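Local atomic coordinates of leucine aminopeptidase 1 (Caenorhabditis elegans, PDB entry 2HC9), a protein that catalyses the zinc-dependent release of N-terminal amino acids, preferably leucine, from peptides, and probably acts as a digestive enzyme. Residues 16-20 with 70-74; 202-208 with 231-237; 248-252 with 300-304. The protein carries 1 engineered substitution. All coordinates share one frame; numbering follows the deposited sequence.

Interaction 1 (16-20 with 70-74)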
loop_
_atom_site.group_PDB
_atom_site.type_symbol
_atom_site.label_atom_id
_atom_site.label_comp_id
_atom_site.label_asym_id
_atom_site.label_seq_id
_atom_site.Cartn_x
_atom_site.Cartn_y
_atom_site.Cartn_z
ATOM N N GLY A 16 3.757 1.908 -57.789
ATOM C CA GLY A 16 3.961 2.654 -56.557
ATOM C C GLY A 16 5.009 1.968 -55.704
ATOM O O GLY A 16 5.239 0.760 -55.846
ATOM N N LEU A 17 5.651 2.747 -54.836
ATOM C CA LEU A 17 6.731 2.251 -53.982
ATOM C C LEU A 17 6.200 1.081 -53.165
ATOM O O LEU A 17 5.133 1.178 -52.536
ATOM C CB LEU A 17 7.224 3.352 -53.042
ATOM C CG LEU A 17 8.527 3.062 -52.285
ATOM C CD1 LEU A 17 9.704 2.822 -53.254
ATOM C CD2 LEU A 17 8.836 4.246 -51.337
ATOM N N THR A 18 6.938 -0.021 -53.205
ATOM C CA THR A 18 6.501 -1.286 -52.602
ATOM C C THR A 18 7.512 -1.740 -51.560
ATOM O O THR A 18 8.722 -1.779 -51.821
ATOM C CB THR A 18 6.381 -2.365 -53.664
ATOM O OG1 THR A 18 5.408 -1.943 -54.609
ATOM C CG2 THR A 18 5.976 -3.706 -53.055
ATOM N N SER A 19 7.002 -2.045 -50.370
ATOM C CA SER A 19 7.747 -2.791 -49.358
ATOM C C SER A 19 7.497 -4.278 -49.512
ATOM O O SER A 19 6.352 -4.703 -49.697
ATOM C CB SER A 19 7.305 -2.404 -47.944
ATOM O OG SER A 19 7.902 -3.286 -47.003
ATOM N N LEU A 20 8.556 -5.072 -49.410
ATOM C CA LEU A 20 8.417 -6.502 -49.572
ATOM C C LEU A 20 8.768 -7.218 -48.270
ATOM O O LEU A 20 9.847 -7.015 -47.701
ATOM C CB LEU A 20 9.348 -7.017 -50.686
ATOM C CG LEU A 20 9.455 -8.544 -50.795
ATOM C CD1 LEU A 20 8.138 -9.142 -51.267
ATOM C CD2 LEU A 20 10.608 -8.970 -51.744
ATOM N N GLU A 70 15.524 0.048 -45.927
ATOM C CA GLU A 70 14.204 0.450 -45.396
ATOM C C GLU A 70 12.985 -0.286 -45.948
ATOM O O GLU A 70 11.930 -0.261 -45.317
ATOM C CB GLU A 70 13.985 1.958 -45.522
ATOM C CG GLU A 70 13.919 2.427 -46.959
ATOM C CD GLU A 70 13.606 3.904 -47.085
ATOM O OE1 GLU A 70 13.550 4.601 -46.048
ATOM O OE2 GLU A 70 13.385 4.355 -48.234
ATOM N N LEU A 71 13.122 -0.923 -47.107
ATOM C CA LEU A 71 11.961 -1.399 -47.866
ATOM C C LEU A 71 11.655 -2.884 -47.727
ATOM O O LEU A 71 10.638 -3.353 -48.225
ATOM C CB LEU A 71 12.116 -1.093 -49.360
ATOM C CG LEU A 71 11.979 0.368 -49.789
ATOM C CD1 LEU A 71 12.375 0.537 -51.261
ATOM C CD2 LEU A 71 10.592 0.933 -49.491
ATOM N N ALA A 72 12.536 -3.663 -47.114
ATOM C CA ALA A 72 12.350 -5.119 -47.247
ATOM C C ALA A 72 12.875 -5.941 -46.095
ATOM O O ALA A 72 13.918 -5.612 -45.519
ATOM C CB ALA A 72 12.960 -5.634 -48.564
ATOM N N HIS A 73 12.180 -7.037 -45.796
ATOM C CA HIS A 73 12.518 -7.902 -44.658
ATOM C C HIS A 73 12.256 -9.365 -44.994
ATOM O O HIS A 73 11.305 -9.667 -45.718
ATOM C CB HIS A 73 11.641 -7.529 -43.455
ATOM C CG HIS A 73 11.892 -6.155 -42.929
ATOM N ND1 HIS A 73 11.238 -5.040 -43.411
ATOM C CD2 HIS A 73 12.727 -5.714 -41.961
ATOM C CE1 HIS A 73 11.658 -3.974 -42.757
ATOM N NE2 HIS A 73 12.564 -4.355 -41.874
ATOM N N LEU A 74 13.064 -10.260 -44.430
ATOM C CA LEU A 74 12.731 -11.688 -44.368
ATOM C C LEU A 74 12.434 -12.042 -42.900
ATOM O O LEU A 74 13.228 -11.748 -42.013
ATOM C CB LEU A 74 13.922 -12.526 -44.850
ATOM C CG LEU A 74 13.858 -14.058 -44.693
ATOM C CD1 LEU A 74 12.822 -14.664 -45.622
ATOM C CD2 LEU A 74 15.199 -14.692 -44.984
HETATM O O HOH W 1 9.622 -4.175 -45.262
#
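Leu-20 and Ala-72 form a parallel bridge with their CA atoms 4.8 Å apart, and the Leu-20 backbone binds the residues on both sides of Ala-72: its N donates to Leu-71 O at 2.9 Å, while its O accepts from His-73 N at 3.0 Å. Both donors lie nearly in line with the carbonyl they meet. Leu-20 O also takes a CA-H...O contact from Ala-72 CA. Leu-20 CB and Ala-72 CB lie 4.4 Å apart on one face of the sheet. This is where strands 18-25 and 72-77 begin to pair in the mixed sheet of the N-terminal domain, whose family belongs to the macro clan; strand 108-114 runs along the other edge of 18-25. Ser-19 turns OG away from its own N (chi1 171°); in the conformer described OG is 3.0 Å from Leu-71 O, possibly hydrogen-bonded, though another acceptor is within reach of the proton. For the conformers described, a water lies 2.6 Å from both Ser-19 OG and His-73 ND1, in plane at the imidazole edge, and can link these side chains. Ahead of the paired backbones, Leu-17 and Leu-71 cross at about a right angle, CD1 against CD1 at 4.0 Å, and CD2 of Leu-71 comes to 4.0 Å from Thr-18 O. Nearby, Arg-58 of a second subunit packs on Leu-17 and forms a salt bridge with Glu-70.

Interaction 2 (202-208 with 231-237)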
loop_
_atom_site.group_PDB
_atom_site.type_symbol
_atom_site.label_atom_id
_atom_site.label_comp_id
_atom_site.label_asym_id
_atom_site.label_seq_id
_atom_site.Cartn_x
_atom_site.Cartn_y
_atom_site.Cartn_z
ATOM N N SER A 202 -29.136 -10.659 -41.109
ATOM C CA SER A 202 -29.564 -11.236 -39.831
ATOM C C SER A 202 -30.931 -10.727 -39.431
ATOM O O SER A 202 -31.340 -9.608 -39.793
ATOM C CB SER A 202 -28.567 -10.826 -38.721
ATOM O OG SER A 202 -27.301 -11.381 -38.982
ATOM N N LYS A 203 -31.623 -11.525 -38.624
ATOM C CA LYS A 203 -32.708 -10.985 -37.817
ATOM C C LYS A 203 -32.060 -10.243 -36.646
ATOM O O LYS A 203 -31.262 -10.833 -35.920
ATOM C CB LYS A 203 -33.587 -12.111 -37.312
ATOM C CG LYS A 203 -34.697 -11.629 -36.387
ATOM C CD LYS A 203 -35.551 -12.804 -35.923
ATOM C CE LYS A 203 -36.611 -12.325 -34.943
ATOM N NZ LYS A 203 -37.278 -13.478 -34.270
ATOM N N ILE A 204 -32.406 -8.969 -36.461
ATOM C CA ILE A 204 -31.719 -8.123 -35.472
ATOM C C ILE A 204 -32.673 -7.748 -34.339
ATOM O O ILE A 204 -33.770 -7.250 -34.593
ATOM C CB ILE A 204 -31.188 -6.829 -36.122
ATOM C CG1 ILE A 204 -30.245 -7.152 -37.304
ATOM C CG2 ILE A 204 -30.481 -5.916 -35.090
ATOM C CD1 ILE A 204 -30.008 -5.920 -38.199
ATOM N N THR A 205 -32.266 -8.012 -33.097
ATOM C CA THR A 205 -33.037 -7.558 -31.927
ATOM C C THR A 205 -32.160 -6.625 -31.093
ATOM O O THR A 205 -31.016 -6.944 -30.843
ATOM C CB THR A 205 -33.449 -8.744 -31.080
ATOM O OG1 THR A 205 -34.105 -9.703 -31.915
ATOM C CG2 THR A 205 -34.391 -8.319 -29.906
ATOM N N VAL A 206 -32.691 -5.464 -30.720
ATOM C CA VAL A 206 -31.980 -4.510 -29.865
ATOM C C VAL A 206 -32.912 -4.178 -28.723
ATOM O O VAL A 206 -34.031 -3.708 -28.939
ATOM C CB VAL A 206 -31.579 -3.215 -30.636
ATOM C CG1 VAL A 206 -30.947 -2.167 -29.683
ATOM C CG2 VAL A 206 -30.610 -3.550 -31.764
ATOM N N ILE A 207 -32.458 -4.444 -27.500
ATOM C CA ILE A 207 -33.231 -4.119 -26.299
ATOM C C ILE A 207 -32.361 -3.160 -25.497
ATOM O O ILE A 207 -31.206 -3.463 -25.203
ATOM C CB ILE A 207 -33.543 -5.392 -25.466
ATOM C CG1 ILE A 207 -34.243 -6.469 -26.327
ATOM C CG2 ILE A 207 -34.395 -5.044 -24.237
ATOM C CD1 ILE A 207 -34.412 -7.806 -25.616
ATOM N N ARG A 208 -32.884 -1.988 -25.184
ATOM C CA ARG A 208 -32.010 -0.874 -24.824
ATOM C C ARG A 208 -32.576 -0.099 -23.630
ATOM O O ARG A 208 -33.779 0.067 -23.551
ATOM C CB ARG A 208 -31.920 0.026 -26.052
ATOM C CG ARG A 208 -30.918 1.065 -25.954
ATOM C CD ARG A 208 -30.558 1.566 -27.334
ATOM N NE ARG A 208 -29.764 2.768 -27.154
ATOM C CZ ARG A 208 -30.275 3.989 -27.110
ATOM N NH1 ARG A 208 -31.585 4.159 -27.282
ATOM N NH2 ARG A 208 -29.479 5.035 -26.925
ATOM N N PRO A 231 -27.410 1.081 -21.478
ATOM C CA PRO A 231 -27.044 -0.305 -21.728
ATOM C C PRO A 231 -27.882 -0.871 -22.899
ATOM O O PRO A 231 -28.969 -0.354 -23.179
ATOM C CB PRO A 231 -27.410 -1.014 -20.386
ATOM C CG PRO A 231 -28.503 -0.132 -19.779
ATOM C CD PRO A 231 -28.059 1.274 -20.156
ATOM N N ALA A 232 -27.391 -1.921 -23.555
ATOM C CA ALA A 232 -28.134 -2.579 -24.633
ATOM C C ALA A 232 -27.780 -4.033 -24.676
ATOM O O ALA A 232 -26.679 -4.440 -24.284
ATOM C CB ALA A 232 -27.812 -1.938 -26.001
ATOM N N PHE A 233 -28.724 -4.818 -25.174
ATOM C CA PHE A 233 -28.481 -6.193 -25.545
ATOM C C PHE A 233 -28.852 -6.330 -27.031
ATOM O O PHE A 233 -29.965 -5.965 -27.441
ATOM C CB PHE A 233 -29.396 -7.078 -24.706
ATOM C CG PHE A 233 -29.230 -8.562 -24.956
ATOM C CD1 PHE A 233 -28.026 -9.211 -24.670
ATOM C CD2 PHE A 233 -30.298 -9.311 -25.415
ATOM C CE1 PHE A 233 -27.879 -10.588 -24.824
ATOM C CE2 PHE A 233 -30.174 -10.690 -25.585
ATOM C CZ PHE A 233 -28.965 -11.339 -25.307
ATOM N N VAL A 234 -27.901 -6.800 -27.825
ATOM C CA VAL A 234 -28.108 -6.920 -29.274
ATOM C C VAL A 234 -27.994 -8.377 -29.661
ATOM O O VAL A 234 -27.008 -9.043 -29.311
ATOM C CB VAL A 234 -27.042 -6.111 -30.046
ATOM C CG1 VAL A 234 -27.154 -6.352 -31.584
ATOM C CG2 VAL A 234 -27.172 -4.612 -29.699
ATOM N N VAL A 235 -28.976 -8.872 -30.413
ATOM C CA VAL A 235 -28.918 -10.249 -30.923
ATOM C C VAL A 235 -28.907 -10.170 -32.453
ATOM O O VAL A 235 -29.800 -9.544 -33.025
ATOM C CB VAL A 235 -30.150 -11.074 -30.471
ATOM C CG1 VAL A 235 -30.027 -12.538 -30.946
ATOM C CG2 VAL A 235 -30.292 -11.018 -28.942
ATOM N N LEU A 236 -27.928 -10.808 -33.085
ATOM C CA LEU A 236 -27.987 -11.055 -34.536
ATOM C C LEU A 236 -28.247 -12.535 -34.701
ATOM O O LEU A 236 -27.468 -13.353 -34.210
ATOM C CB LEU A 236 -26.650 -10.711 -35.197
ATOM C CG LEU A 236 -26.062 -9.349 -34.787
ATOM C CD1 LEU A 236 -24.752 -9.128 -35.545
ATOM C CD2 LEU A 236 -27.082 -8.207 -35.048
ATOM N N SER A 237 -29.327 -12.882 -35.402
ATOM C CA SER A 237 -29.665 -14.301 -35.600
ATOM C C SER A 237 -29.618 -14.707 -37.067
ATOM O O SER A 237 -30.177 -14.005 -37.934
ATOM C CB SER A 237 -31.045 -14.609 -35.016
ATOM O OG SER A 237 -31.028 -14.430 -33.595
#
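Thr-205 O receives Val-235 N at 2.8 Å with an N-H...O angle of 167°, the donor lying in the carbonyl plane, and Thr-205 N returns a bond to Val-235 O. Lys-203 with Ser-237 and Ile-207 with Phe-233 repeat this reciprocal pattern, giving six bonds along a regular antiparallel pair whose axes approach to 4.7 Å. Side chains alternate between its faces. On one, Ile-204 and Leu-236 lie side by side and point the same way; CD2 of Leu-236 meets CG1 of Ile-204 at 4.0 Å and CG2 almost as closely. Val-206 CG2 and Val-234 CG2, each anti to its own carbonyl carbon (chi1 175° and 174°), are thereby brought together at 4.1 Å. On the other face Thr-205 and Val-235 meet at CB, and Ile-207 brings CD1 to the edge of the Phe-233 ring, 4.4 Å from CD2. Ser-237 OG bonds to His-299, and Arg-208 extends from the strand end into a salt bridge with Asp-187. Helix 186-199 covers the face of Ile-204, Val-206 and Val-234, whereas Leu-212 of helix 210-215 packs on Ile-207 and Phe-233 on the reverse; along the other edge of 232-238, strand 297-307 continues the catalytic-domain sheet.

Interaction 3 (248-252 with 300-304); sequences ALVGK and ACLCI. With ZN (zinc ion), chain C.
Lys-252 and Cys-303 are paired residues of two parallel strands, 246-254 and 297-307, in the central sheet of the M17 catalytic domain, and the lysine reaches from the middle of this sheet into the zinc site. Its CB leaves the sheet on the face that also bears Val-250, Cys-301 and Cys-303. CG stands opposite the backbone N (chi1 175°), every later torsion is extended, and CD and CE continue the zigzag; the side chain as a whole packs on Leu-341 of helix 337-350 and on Leu-363. CE comes to 2.9 Å from the zinc ion as NZ binds it at 2.1 Å. Asp-257, Asp-275 and Glu-336 also bind this metal, and a bicarbonate ion lies close by.

Behind the lysine, three backbone bonds fasten the strands: Leu-249 O accepts from Cys-301 N at 2.8 Å, Cys-301 O from Gly-251 N at 2.9 Å, and Gly-251 O from Cys-303 N at 3.1 Å. The last is almost straight, at 176°, whereas Cys-301 N approaches its acceptor tilted 32° out of the carbonyl plane. Val-250 divides its branches between the two cysteines: CG2 rests against CB of Cys-301, and CG1 touches SG of Cys-303. Strand 356-361 pairs with the other edge of 246-254, and strand 232-238 with that of 297-307; all the touching residues are buried. A water completes the zinc's partners, its oxygen 2.1 Å from the metal.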
loop_
_atom_site.group_PDB
_atom_site.type_symbol
_atom_site.label_atom_id
_atom_site.label_comp_id
_atom_site.label_asym_id
_atom_site.label_seq_id
_atom_site.Cartn_x
_atom_site.Cartn_y
_atom_site.Cartn_z
ATOM N N ALA A 248 -24.898 -20.275 -29.935
ATOM C CA ALA A 248 -24.892 -18.858 -29.545
ATOM C C ALA A 248 -23.477 -18.426 -29.220
ATOM O O ALA A 248 -22.729 -19.153 -28.547
ATOM C CB ALA A 248 -25.795 -18.618 -28.353
ATOM N N LEU A 249 -23.109 -17.237 -29.705
ATOM C CA LEU A 249 -21.853 -16.594 -29.366
ATOM C C LEU A 249 -22.172 -15.363 -28.519
ATOM O O LEU A 249 -22.610 -14.334 -29.047
ATOM C CB LEU A 249 -21.099 -16.142 -30.638
ATOM C CG LEU A 249 -20.848 -17.261 -31.652
ATOM C CD1 LEU A 249 -20.310 -16.712 -32.982
ATOM C CD2 LEU A 249 -19.905 -18.358 -31.092
ATOM N N VAL A 250 -21.951 -15.484 -27.213
ATOM C CA VAL A 250 -22.318 -14.415 -26.278
ATOM C C VAL A 250 -21.025 -13.652 -25.934
ATOM O O VAL A 250 -20.051 -14.251 -25.503
ATOM C CB VAL A 250 -22.999 -14.978 -24.996
ATOM C CG1 VAL A 250 -23.572 -13.814 -24.109
ATOM C CG2 VAL A 250 -24.166 -15.986 -25.372
ATOM N N GLY A 251 -21.030 -12.330 -26.108
ATOM C CA GLY A 251 -19.829 -11.523 -25.901
ATOM C C GLY A 251 -20.010 -10.432 -24.849
ATOM O O GLY A 251 -21.051 -9.752 -24.803
ATOM N N LYS A 252 -18.976 -10.254 -24.012
ATOM C CA LYS A 252 -18.918 -9.151 -23.037
ATOM C C LYS A 252 -18.528 -7.864 -23.735
ATOM O O LYS A 252 -17.398 -7.741 -24.253
ATOM C CB LYS A 252 -17.875 -9.447 -21.939
ATOM C CG LYS A 252 -17.678 -8.267 -20.934
ATOM C CD LYS A 252 -16.607 -8.604 -19.893
ATOM C CE LYS A 252 -16.353 -7.350 -19.026
ATOM N NZ LYS A 252 -15.317 -7.579 -17.939
ATOM N N ALA A 300 -25.307 -14.193 -32.540
ATOM C CA ALA A 300 -24.356 -13.356 -31.779
ATOM C C ALA A 300 -25.188 -12.580 -30.765
ATOM O O ALA A 300 -26.164 -11.919 -31.144
ATOM C CB ALA A 300 -23.592 -12.413 -32.709
ATOM N N CYS A 301 -24.832 -12.678 -29.477
ATOM C CA CYS A 301 -25.580 -11.993 -28.427
ATOM C C CYS A 301 -24.587 -11.087 -27.706
ATOM O O CYS A 301 -23.663 -11.581 -27.059
ATOM C CB CYS A 301 -26.151 -12.986 -27.395
ATOM S SG CYS A 301 -27.220 -14.255 -28.122
ATOM N N LEU A 302 -24.766 -9.781 -27.839
ATOM C CA LEU A 302 -23.781 -8.815 -27.350
ATOM C C LEU A 302 -24.344 -8.055 -26.171
ATOM O O LEU A 302 -25.388 -7.430 -26.284
ATOM C CB LEU A 302 -23.370 -7.841 -28.459
ATOM C CG LEU A 302 -22.896 -8.555 -29.745
ATOM C CD1 LEU A 302 -22.469 -7.498 -30.752
ATOM C CD2 LEU A 302 -21.779 -9.593 -29.543
ATOM N N CYS A 303 -23.646 -8.117 -25.029
ATOM C CA CYS A 303 -24.113 -7.439 -23.832
ATOM C C CYS A 303 -23.297 -6.163 -23.717
ATOM O O CYS A 303 -22.096 -6.233 -23.441
ATOM C CB CYS A 303 -23.877 -8.356 -22.612
ATOM S SG CYS A 303 -24.635 -10.006 -22.824
ATOM N N ILE A 304 -23.932 -5.013 -23.960
ATOM C CA ILE A 304 -23.186 -3.765 -24.249
ATOM C C ILE A 304 -23.529 -2.718 -23.175
ATOM O O ILE A 304 -24.662 -2.259 -23.085
ATOM C CB ILE A 304 -23.531 -3.203 -25.633
ATOM C CG1 ILE A 304 -23.107 -4.200 -26.730
ATOM C CG2 ILE A 304 -22.797 -1.854 -25.873
ATOM C CD1 ILE A 304 -23.697 -3.854 -28.135
HETATM ZN ZN ZN C . -15.003 -5.692 -17.021
HETATM O O HOH W 2 -14.132 -6.335 -15.238
#

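From the N terminus, interaction 1 is the first to close, joining strands 18-25 and 72-77 of the N-terminal domain around an excursion of which just under half is helix. Interaction 2 follows in the catalytic domain, where a shorter loop containing two helices returns 231-237 to 202-208. Strand 246-254 comes next, and interaction 3 closes when 300-304 returns beside it. The three loops run in series, none enclosing or crossing another. Interactions 2 and 3 nevertheless share a sheet, their centres 9 Å apart: Val-234 O lies 2.8 Å from Leu-302 N, probably hydrogen-bonded, and 297-307 stands between 232-238 and 246-254. Interaction 1 is remote, its centre about 40 Å from that of interaction 3.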